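Local atomic coordinates of amidohydrolase 3 domain-containing protein (Pyrococcus furiosus, PDB entry 3ICJ), a protein that is uncharacterized but binds two zinc ions and probably hydrolyses carbon-nitrogen bonds other than peptide bonds. Residues 392-397 and 418-423. Numbering follows the deposited sequence.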
# COMPACT_ATOMS: atom_id res chain seq x y z
N ILE A 392 10.57 -4.08 7.89
CA ILE A 392 9.49 -3.17 8.29
C ILE A 392 9.07 -2.29 7.10
O ILE A 392 9.90 -1.73 6.41
CB ILE A 392 9.89 -2.26 9.49
CG1 ILE A 392 10.08 -3.11 10.77
CG2 ILE A 392 8.82 -1.20 9.75
CD1 ILE A 392 10.83 -2.38 11.89
N SER A 393 7.77 -2.24 6.85
CA SER A 393 7.23 -1.30 5.89
C SER A 393 6.50 -0.17 6.63
O SER A 393 5.51 -0.41 7.33
CB SER A 393 6.28 -2.02 4.94
OG SER A 393 6.12 -1.25 3.77
N ALA A 394 7.00 1.05 6.46
CA ALA A 394 6.46 2.22 7.15
C ALA A 394 5.93 3.25 6.15
O ALA A 394 6.41 3.33 5.01
CB ALA A 394 7.52 2.83 8.05
N GLN A 395 4.96 4.04 6.60
CA GLN A 395 4.25 5.01 5.77
C GLN A 395 4.51 6.42 6.32
O GLN A 395 3.85 6.84 7.28
CB GLN A 395 2.73 4.70 5.75
CG GLN A 395 2.34 3.35 5.12
CD GLN A 395 2.62 2.14 6.03
OE1 GLN A 395 2.45 2.22 7.25
NE2 GLN A 395 3.06 1.02 5.44
N PRO A 396 5.49 7.14 5.73
CA PRO A 396 5.85 8.43 6.33
C PRO A 396 4.74 9.47 6.33
O PRO A 396 4.72 10.30 7.23
CB PRO A 396 7.03 8.90 5.48
CG PRO A 396 7.63 7.64 4.93
CD PRO A 396 6.47 6.71 4.71
N HIS A 397 3.82 9.42 5.37
CA HIS A 397 2.73 10.39 5.34
C HIS A 397 1.76 10.26 6.53
O HIS A 397 1.04 11.19 6.83
CB HIS A 397 1.99 10.41 3.98
CG HIS A 397 1.27 11.70 3.73
ND1 HIS A 397 -0.10 11.83 3.83
CD2 HIS A 397 1.74 12.94 3.43
CE1 HIS A 397 -0.44 13.09 3.59
NE2 HIS A 397 0.66 13.78 3.35
N TYR A 418 6.36 6.37 14.75
CA TYR A 418 6.93 6.63 13.41
C TYR A 418 8.42 6.96 13.46
O TYR A 418 8.90 8.00 12.96
CB TYR A 418 6.12 7.70 12.64
CG TYR A 418 4.64 7.41 12.59
CD1 TYR A 418 4.17 6.16 12.13
CD2 TYR A 418 3.70 8.35 13.00
CE1 TYR A 418 2.79 5.88 12.09
CE2 TYR A 418 2.32 8.08 12.95
CZ TYR A 418 1.88 6.84 12.50
OH TYR A 418 0.51 6.56 12.46
N ARG A 419 9.14 6.02 14.07
CA ARG A 419 10.56 6.19 14.36
C ARG A 419 11.41 5.79 13.14
O ARG A 419 12.20 4.85 13.20
CB ARG A 419 10.92 5.33 15.58
CG ARG A 419 10.19 5.76 16.83
CD ARG A 419 10.61 4.94 18.06
NE ARG A 419 11.96 5.26 18.53
CZ ARG A 419 12.48 4.76 19.65
NH1 ARG A 419 11.77 3.91 20.39
NH2 ARG A 419 13.71 5.10 20.03
N LEU A 420 11.23 6.53 12.05
CA LEU A 420 11.79 6.19 10.75
C LEU A 420 13.30 6.08 10.78
O LEU A 420 13.86 5.11 10.26
CB LEU A 420 11.36 7.21 9.68
CG LEU A 420 9.85 7.49 9.56
CD1 LEU A 420 9.56 8.42 8.39
CD2 LEU A 420 9.06 6.21 9.41
N LYS A 421 13.96 7.07 11.39
CA LYS A 421 15.42 7.09 11.44
C LYS A 421 15.96 5.92 12.27
O LYS A 421 16.88 5.22 11.84
CB LYS A 421 15.91 8.45 11.96
CG LYS A 421 17.40 8.53 12.29
CD LYS A 421 18.24 8.42 11.03
CE LYS A 421 19.70 8.77 11.30
NZ LYS A 421 20.57 8.03 10.36
N THR A 422 15.36 5.70 13.44
CA THR A 422 15.79 4.63 14.34
C THR A 422 15.58 3.26 13.71
O THR A 422 16.52 2.47 13.63
CB THR A 422 15.08 4.73 15.69
OG1 THR A 422 15.42 5.96 16.30
CG2 THR A 422 15.51 3.60 16.65
N LEU A 423 14.37 2.99 13.24
CA LEU A 423 14.09 1.72 12.58
C LEU A 423 14.97 1.41 11.36
O LEU A 423 15.47 0.30 11.22
CB LEU A 423 12.59 1.60 12.24
CG LEU A 423 11.57 1.63 13.38
CD1 LEU A 423 10.16 1.70 12.80
CD2 LEU A 423 11.72 0.45 14.34
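Leu-420 and Leu-423, one turn apart on helix 420-426, lie against Ile-392, Ala-394 and Pro-396, which run along and just past strand 391-394. This is part of a beta-alpha-beta crossover in the (beta/alpha)-barrel of the amidohydrolase family: the chain leaves strand 391-394, passes through several helices, the last of them 420-426, and enters strand 429-431, the parallel neighbour of 391-394.

No hydrogen bond joins the two segments; methyl and methylene groups do all the touching. Leu-420 spreads its fork over two partners. CD1 of Leu-420 lies 3.9 Å from CB of Pro-396, the leucine crossing the proline at about a right angle, while its CD2 is 4.0 Å from CB of Ala-394. Leu-420 holds CG anti to the carbonyl carbon (chi1 -53°), and with chi2 extended its two methyls rest on these two residues. At the other end of the contact, CD1 of Ile-392 meets CD2 of Leu-423 at 3.8 Å, the two side chains crossing nearly perpendicular. In Ile-392, CG1 anti to the carbonyl carbon and an extended chi2 (164°) bring CD1 to that leucine.

Outward from there, Ala-449 of helix 442-451 touches both Leu-420 and Pro-396, and Leu-429 of strand 429-431 lies against both Ile-392 and Leu-423. Toward the metals, the side chain of Ala-394 is about 7 Å from that of the zinc ligand His-373. The next residue, Gln-395, makes a second-shell contact that should help fix the rotation of that histidine's ring: its OE1 is hydrogen-bonded to ND1 of His-373.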